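Local coordinates for ABC transporter, substrate-binding protein (Streptococcus pneumoniae, PDB 5G5Y) that binds short- and long-chain fructooligosaccharides such as kestose, nystose and inulin and delivers them to an ABC transporter for import, at residues Thr428-Asp431 with Leu432-Ala436; Tyr473-Ser476 with Asp477-Ala480; Gln483-Tyr486 with Asp487-Gln490; Ala67-Val70 with Asp71-Asn74. All blocks are in the same frame, centred on the assembly; numbering follows the deposited sequence.

Contact 1: Thr428-Asp431 with Leu432-Ala436; sequences TQED and LDKIA
L432 N reaches back to T428 O at 2.8 Å, and this is the first i to i+4 bond of helix 429-455. The L432 side chain lies against the same oxygen: CG of L432 sits 3.3 Å from T428 O, held there because CG lies beside its own backbone N, opposite the carbonyl carbon (chi1 -77°). One turn on, I435 N donates to D431 O at 2.9 Å, and I435 CG1 lies against that oxygen in a similar way. On the polar flank the D431 and K434 side chains run side by side in the same direction. D431 OD1 faces K434 NZ at 2.9 Å as a salt bridge, though OD1 is modelled too close to K434 CE and its exact place is doubtful. The other oxygen, OD2, is gripped from outside by Y485 OH and K484 NZ, so the buried carboxylate finds its strongest partners on helix 475-492. E430 OE2 stays 4.6 Å from K434 NZ, beyond a salt bridge, but the opposite charges may still attract weakly. Ahead of all this, T428 OG1 accepts from D431 N at 3.2 Å, satisfying an amide of the first turn. A threonine at the N-cap and an acid three residues later, near the positive end of the dipole, are typical of a helix start.

Contact 2: Tyr473-Ser476 with Asp477-Ala480; sequences YGLS and DYLA
The ring of Y478 meets L475 from one turn earlier in the helix: L475 CD1 comes to 4.5 Å from Y478 CD2, while the carbonyl oxygen of L475 lies at a slant to the ring. Y478 CG points opposite its backbone N (chi1 -174°), which swings the ring off the helix toward I435 and I438 of helix 429-455, where Y478 OH bonds E439 OE2. L479 continues this apolar face, its CD1 resting 4.2 Å from L475 CG. Both leucines lie on F220, a ligand of the second calcium, and L479 also touches V218; the L479 side chain is about 6 Å from the ion. G474 is where the chain turns. With phi at 106° it closes helix 459-472 in a Schellman motif and also serves as N-cap of helix 475-492, so the two helices are joined by just Y473 and G474, with the glycine ending one and capping the other. Its carbonyl oxygen takes Y478 N at 2.9 Å, and L479 N and A480 N follow onto L475 O and S476 O. On the outer flank a water bridges two polar ends: it donates to D477 OD1 at 2.7 Å and, weakly, to S476 OG at 3.3 Å. The serine hydroxyl has its main partner in E471 OE2, near the end of helix 459-472.

Contact 3: Gln483-Tyr486 with Asp487-Gln490; sequences QKYY and DQYQ
In helix 475-492, the last helix of the chain, Q483 and D487 form a side-chain bridge of the i to i+4 kind laid over the backbone bond of the same pair, D487 N to Q483 O at 2.9 Å. Q483 NE2 donates to D487 OD1, also at 2.9 Å; the oxygen lies practically in the plane of the glutamine amide, but the nitrogen approaches from above the carboxylate plane, 36° out of it. The bend at chi2 of Q483 (70°) turns the amide forward along the helix, toward D487, and its CG lies 3.8 Å from D487 OD2. The amide does more than hold the aspartate: OE1 accepts from V218 N, and NE2 has a second partner in G216 O, so the group is fixed at both ends against the start of strand 218-220. The next contacts are looser. Q488 stretches out beyond CG alongside K484 and Y485, its NE2 3.8 Å from K484 CG and its OE1 3.7 Å from Y485 CD1, with the amide standing steeply to the tyrosine ring. The Y485 ring itself is buried among Y422, V425 and M427. Farther along, Y489 turns away to pack on E104 and L108 of helix 104-109. The Q490 side chain bends at chi2 over one face of the Y486 ring. Which amide atom lies there is doubtful, since the group is probably turned over in the model; the aliphatic part is surer, with Q490 CG 3.9 Å from Y486 CE2.

Contact 4: Ala67-Val70 with Asp71-Asn74; sequences ASDV and DLMN
S68 and D71 trade bonds across the first turn of helix 69-77. S68 OG accepts from D71 N at 3.1 Å, nearly straight at 164°, and in return D71 OD2 takes the backbone N of S68 in a weak bond of 3.3 Å. Each residue's side chain thus serves the other's amide: the capping box, closed here by a serine at the N-cap and an aspartate three residues on. D71 can fold back this way because its CG stands beside its own backbone N (chi1 -70°), and its CB also meets A67 CB at 3.8 Å. The backbone oxygen of S68 goes to L72 N at 2.9 Å, and M73 N and N74 N are satisfied in turn by D69 O and V70 O. Outside the turn, A67 N is taken up by D308 OD2, and the D69 carboxylate makes a salt bridge with R307. This places the cap beside the segment that carries K309, a substrate-binding residue whose side chain is about 9 Å from that of A67. N74 lies alongside V70, its ND2 4.0 Å from V70 CG1, while its OD1 weakly accepts from Q429 NE2.

How the contacts relate
Along the chain the order is contact 4, contact 1, contact 2, contact 3. Contact 1, at the start of helix 429-455, is the one that touches all the others: its centre is about 11 Å from that of contact 4, about 12 Å from contact 2 and about 15 Å from contact 3. L432 CD1 packs 3.7 Å from D69 CB of helix 69-77, whereas I435 and D431 face helix 475-492, I435 CD1 lying 3.6 Å from Y478 CD1. Contacts 2 and 3 share that C-terminal helix, with centres about 15 Å apart; neither touches contact 4. The first turns of helix 429-455 therefore sit between helix 69-77, whose start lies near K309, and the C-terminal helix, which in turn runs past the second calcium site.

Contact 1: Thr428-Asp431 with Leu432-Ala436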
# COMPACT_ATOMS: atom_id res chain seq x y z
N THR A 428 -5.33 2.54 21.01
CA THR A 428 -4.91 3.43 22.09
C THR A 428 -3.41 3.63 22.08
O THR A 428 -2.63 2.82 21.52
CB THR A 428 -5.29 2.91 23.47
OG1 THR A 428 -4.65 1.64 23.71
CG2 THR A 428 -6.78 2.79 23.60
N GLN A 429 -2.98 4.70 22.76
CA GLN A 429 -1.54 4.99 22.86
C GLN A 429 -0.79 3.81 23.50
O GLN A 429 0.24 3.39 23.00
CB GLN A 429 -1.30 6.31 23.63
CG GLN A 429 0.07 6.96 23.39
CD GLN A 429 0.01 8.50 23.26
OE1 GLN A 429 -0.78 9.18 23.92
NE2 GLN A 429 0.84 9.04 22.36
N GLU A 430 -1.34 3.27 24.58
CA GLU A 430 -0.75 2.14 25.29
C GLU A 430 -0.57 0.91 24.40
O GLU A 430 0.47 0.25 24.41
CB GLU A 430 -1.63 1.76 26.47
CG GLU A 430 -1.03 0.71 27.38
CD GLU A 430 -2.03 0.12 28.37
OE1 GLU A 430 -3.26 0.37 28.24
OE2 GLU A 430 -1.58 -0.60 29.29
N ASP A 431 -1.61 0.60 23.65
CA ASP A 431 -1.54 -0.52 22.71
C ASP A 431 -0.58 -0.25 21.56
O ASP A 431 0.21 -1.14 21.20
CB ASP A 431 -2.92 -0.94 22.22
CG ASP A 431 -3.73 -1.67 23.32
OD1 ASP A 431 -3.11 -2.28 24.22
OD2 ASP A 431 -4.97 -1.64 23.30
N LEU A 432 -0.59 0.97 21.05
CA LEU A 432 0.36 1.36 19.99
C LEU A 432 1.80 1.11 20.41
O LEU A 432 2.57 0.49 19.67
CB LEU A 432 0.16 2.81 19.56
CG LEU A 432 -1.03 3.09 18.64
CD1 LEU A 432 -1.37 4.57 18.59
CD2 LEU A 432 -0.70 2.60 17.24
N ASP A 433 2.13 1.55 21.62
CA ASP A 433 3.47 1.36 22.17
C ASP A 433 3.81 -0.12 22.43
O ASP A 433 4.92 -0.54 22.19
CB ASP A 433 3.66 2.16 23.48
CG ASP A 433 3.60 3.68 23.26
OD1 ASP A 433 3.69 4.19 22.10
OD2 ASP A 433 3.46 4.37 24.28
N LYS A 434 2.86 -0.89 22.94
CA LYS A 434 3.08 -2.31 23.15
C LYS A 434 3.36 -3.06 21.85
O LYS A 434 4.24 -3.93 21.78
CB LYS A 434 1.86 -2.95 23.80
CG LYS A 434 1.67 -2.60 25.25
CD LYS A 434 0.65 -3.48 25.96
CE LYS A 434 -0.76 -3.09 25.59
NZ LYS A 434 -1.80 -3.96 26.21
N ILE A 435 2.57 -2.74 20.83
CA ILE A 435 2.68 -3.37 19.52
C ILE A 435 4.01 -2.97 18.84
O ILE A 435 4.69 -3.84 18.30
CB ILE A 435 1.43 -3.00 18.66
CG1 ILE A 435 0.17 -3.66 19.23
CG2 ILE A 435 1.56 -3.34 17.16
CD1 ILE A 435 0.17 -5.17 19.32
N ALA A 436 4.38 -1.70 18.94
CA ALA A 436 5.65 -1.19 18.40
C ALA A 436 6.87 -1.88 18.99
O ALA A 436 7.83 -2.20 18.28
CB ALA A 436 5.76 0.33 18.60

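Contact 2: Tyr473-Ser476 with Asp477-Ala480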
# COMPACT_ATOMS: atom_id res chain seq x y z
N TYR A 473 9.25 -12.94 23.09
CA TYR A 473 9.08 -11.59 22.58
C TYR A 473 7.65 -11.06 22.69
O TYR A 473 7.41 -9.88 22.37
CB TYR A 473 9.50 -11.48 21.12
CG TYR A 473 10.98 -11.53 20.86
CD1 TYR A 473 11.89 -10.76 21.59
CD2 TYR A 473 11.48 -12.33 19.85
CE1 TYR A 473 13.24 -10.78 21.30
CE2 TYR A 473 12.82 -12.36 19.55
CZ TYR A 473 13.70 -11.58 20.28
OH TYR A 473 15.02 -11.68 19.96
N GLY A 474 6.70 -11.90 23.08
CA GLY A 474 5.36 -11.43 23.40
C GLY A 474 4.29 -11.77 22.36
O GLY A 474 3.26 -11.07 22.30
N LEU A 475 4.52 -12.80 21.55
CA LEU A 475 3.58 -13.16 20.50
C LEU A 475 2.15 -13.34 21.01
O LEU A 475 1.21 -12.83 20.39
CB LEU A 475 4.03 -14.41 19.74
CG LEU A 475 3.14 -14.84 18.58
CD1 LEU A 475 3.10 -13.73 17.55
CD2 LEU A 475 3.65 -16.15 18.00
N SER A 476 1.94 -14.05 22.13
CA SER A 476 0.57 -14.24 22.59
C SER A 476 -0.10 -12.92 22.95
O SER A 476 -1.27 -12.75 22.68
CB SER A 476 0.46 -15.23 23.75
OG SER A 476 1.16 -14.77 24.88
N ASP A 477 0.64 -11.98 23.53
CA ASP A 477 0.06 -10.67 23.86
C ASP A 477 -0.27 -9.88 22.61
O ASP A 477 -1.31 -9.22 22.54
CB ASP A 477 1.01 -9.86 24.74
CG ASP A 477 1.14 -10.43 26.15
OD1 ASP A 477 0.30 -11.21 26.61
OD2 ASP A 477 2.12 -10.08 26.82
N TYR A 478 0.65 -9.91 21.66
CA TYR A 478 0.49 -9.29 20.33
C TYR A 478 -0.85 -9.71 19.68
O TYR A 478 -1.67 -8.87 19.29
CB TYR A 478 1.67 -9.71 19.44
CG TYR A 478 1.72 -9.05 18.09
CD1 TYR A 478 2.24 -7.79 17.96
CD2 TYR A 478 1.27 -9.69 16.93
CE1 TYR A 478 2.32 -7.14 16.76
CE2 TYR A 478 1.35 -9.05 15.69
CZ TYR A 478 1.89 -7.77 15.63
OH TYR A 478 2.02 -7.04 14.48
N LEU A 479 -1.06 -11.02 19.65
CA LEU A 479 -2.28 -11.59 19.07
C LEU A 479 -3.54 -11.25 19.82
O LEU A 479 -4.56 -10.99 19.18
CB LEU A 479 -2.19 -13.10 18.90
CG LEU A 479 -1.27 -13.52 17.75
CD1 LEU A 479 -1.02 -15.02 17.83
CD2 LEU A 479 -1.91 -13.15 16.41
N ALA A 480 -3.46 -11.21 21.16
CA ALA A 480 -4.62 -10.83 21.94
C ALA A 480 -4.99 -9.39 21.66
O ALA A 480 -6.17 -9.07 21.58
CB ALA A 480 -4.40 -11.05 23.45
O HOH W 1 -1.42 -13.18 26.16

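Contact 3: Gln483-Tyr486 with Asp487-Gln490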
# COMPACT_ATOMS: atom_id res chain seq x y z
N GLN A 483 -6.55 -9.28 18.14
CA GLN A 483 -7.89 -9.87 18.19
C GLN A 483 -8.87 -8.93 18.86
O GLN A 483 -10.00 -8.84 18.44
CB GLN A 483 -7.87 -11.24 18.92
CG GLN A 483 -9.14 -12.01 18.82
CD GLN A 483 -9.39 -12.53 17.43
OE1 GLN A 483 -8.61 -13.31 16.91
NE2 GLN A 483 -10.53 -12.16 16.83
N LYS A 484 -8.44 -8.26 19.94
CA LYS A 484 -9.30 -7.31 20.60
C LYS A 484 -9.81 -6.21 19.64
O LYS A 484 -11.01 -5.93 19.57
CB LYS A 484 -8.58 -6.70 21.81
CG LYS A 484 -9.36 -5.65 22.60
CD LYS A 484 -8.51 -5.11 23.76
CE LYS A 484 -7.47 -4.12 23.28
NZ LYS A 484 -6.74 -3.45 24.40
N TYR A 485 -8.90 -5.59 18.93
CA TYR A 485 -9.30 -4.56 17.99
C TYR A 485 -10.12 -5.09 16.80
O TYR A 485 -11.03 -4.40 16.33
CB TYR A 485 -8.10 -3.75 17.51
CG TYR A 485 -7.61 -2.82 18.58
CD1 TYR A 485 -8.25 -1.60 18.80
CD2 TYR A 485 -6.54 -3.16 19.41
CE1 TYR A 485 -7.83 -0.75 19.80
CE2 TYR A 485 -6.10 -2.31 20.40
CZ TYR A 485 -6.77 -1.10 20.60
OH TYR A 485 -6.37 -0.23 21.61
N TYR A 486 -9.83 -6.31 16.36
CA TYR A 486 -10.61 -6.95 15.29
C TYR A 486 -12.06 -7.13 15.72
O TYR A 486 -13.00 -6.76 14.98
CB TYR A 486 -9.99 -8.28 14.86
CG TYR A 486 -10.77 -8.87 13.72
CD1 TYR A 486 -10.59 -8.40 12.44
CD2 TYR A 486 -11.74 -9.86 13.92
CE1 TYR A 486 -11.32 -8.89 11.37
CE2 TYR A 486 -12.49 -10.37 12.82
CZ TYR A 486 -12.26 -9.85 11.55
OH TYR A 486 -12.94 -10.25 10.39
N ASP A 487 -12.24 -7.67 16.93
CA ASP A 487 -13.58 -7.88 17.47
C ASP A 487 -14.30 -6.54 17.63
O ASP A 487 -15.46 -6.45 17.26
CB ASP A 487 -13.57 -8.66 18.80
CG ASP A 487 -12.98 -10.08 18.65
OD1 ASP A 487 -12.88 -10.63 17.52
OD2 ASP A 487 -12.64 -10.68 19.68
N GLN A 488 -13.64 -5.52 18.16
CA GLN A 488 -14.27 -4.20 18.28
C GLN A 488 -14.70 -3.61 16.91
O GLN A 488 -15.79 -3.05 16.77
CB GLN A 488 -13.35 -3.22 19.00
CG GLN A 488 -13.21 -3.47 20.49
CD GLN A 488 -12.16 -2.59 21.17
OE1 GLN A 488 -11.53 -1.72 20.54
NE2 GLN A 488 -11.96 -2.82 22.47
N TYR A 489 -13.82 -3.70 15.92
CA TYR A 489 -14.13 -3.29 14.54
C TYR A 489 -15.39 -3.96 13.99
O TYR A 489 -16.25 -3.27 13.40
CB TYR A 489 -12.94 -3.57 13.63
CG TYR A 489 -13.16 -3.22 12.19
CD1 TYR A 489 -13.05 -1.92 11.74
CD2 TYR A 489 -13.48 -4.20 11.28
CE1 TYR A 489 -13.25 -1.61 10.40
CE2 TYR A 489 -13.66 -3.92 9.95
CZ TYR A 489 -13.55 -2.62 9.51
OH TYR A 489 -13.76 -2.42 8.19
N GLN A 490 -15.53 -5.27 14.18
CA GLN A 490 -16.77 -5.97 13.77
C GLN A 490 -18.04 -5.31 14.32
O GLN A 490 -19.01 -5.17 13.59
CB GLN A 490 -16.77 -7.46 14.17
CG GLN A 490 -15.66 -8.30 13.59
CD GLN A 490 -15.27 -7.93 12.17
OE1 GLN A 490 -14.15 -7.50 11.93
NE2 GLN A 490 -16.19 -8.08 11.24

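Contact 4: Ala67-Val70 with Asp71-Asn74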
# COMPACT_ATOMS: atom_id res chain seq x y z
N ALA A 67 0.46 12.30 9.46
CA ALA A 67 1.01 11.93 10.78
C ALA A 67 0.71 10.49 11.18
O ALA A 67 -0.27 9.92 10.73
CB ALA A 67 0.44 12.84 11.82
N SER A 68 1.55 9.93 12.06
CA SER A 68 1.31 8.61 12.65
C SER A 68 0.19 8.67 13.73
O SER A 68 -0.16 9.75 14.25
CB SER A 68 2.60 8.08 13.28
OG SER A 68 2.86 8.77 14.49
N ASP A 69 -0.35 7.50 14.07
CA ASP A 69 -1.36 7.38 15.12
C ASP A 69 -0.84 7.88 16.47
O ASP A 69 -1.55 8.57 17.19
CB ASP A 69 -1.86 5.95 15.21
CG ASP A 69 -2.70 5.56 14.00
OD1 ASP A 69 -3.12 6.47 13.22
OD2 ASP A 69 -2.95 4.35 13.81
N VAL A 70 0.41 7.56 16.75
CA VAL A 70 1.12 8.06 17.94
C VAL A 70 1.10 9.58 18.00
O VAL A 70 0.76 10.13 19.03
CB VAL A 70 2.57 7.54 17.98
CG1 VAL A 70 3.44 8.34 18.95
CG2 VAL A 70 2.56 6.09 18.42
N ASP A 71 1.45 10.23 16.88
CA ASP A 71 1.45 11.70 16.73
C ASP A 71 0.06 12.25 16.97
O ASP A 71 -0.11 13.19 17.75
CB ASP A 71 1.87 12.18 15.32
CG ASP A 71 3.33 11.98 15.00
OD1 ASP A 71 4.19 11.99 15.89
OD2 ASP A 71 3.64 11.84 13.78
N LEU A 72 -0.96 11.69 16.30
CA LEU A 72 -2.34 12.20 16.47
C LEU A 72 -2.78 12.17 17.93
O LEU A 72 -3.33 13.15 18.43
CB LEU A 72 -3.39 11.41 15.65
CG LEU A 72 -3.34 11.62 14.13
CD1 LEU A 72 -4.34 10.66 13.44
CD2 LEU A 72 -3.60 13.08 13.75
N MET A 73 -2.51 11.05 18.60
CA MET A 73 -2.83 10.88 20.02
C MET A 73 -2.12 11.89 20.92
O MET A 73 -2.74 12.45 21.82
CB MET A 73 -2.47 9.46 20.50
CG MET A 73 -3.43 8.37 20.08
SD MET A 73 -5.18 8.84 20.04
CE MET A 73 -5.79 7.16 20.24
N ASN A 74 -0.83 12.08 20.69
CA ASN A 74 -0.10 13.09 21.44
C ASN A 74 -0.71 14.47 21.23
O ASN A 74 -0.97 15.18 22.19
CB ASN A 74 1.37 13.10 21.04
CG ASN A 74 2.18 12.07 21.79
OD1 ASN A 74 1.84 11.67 22.92
ND2 ASN A 74 3.27 11.62 21.16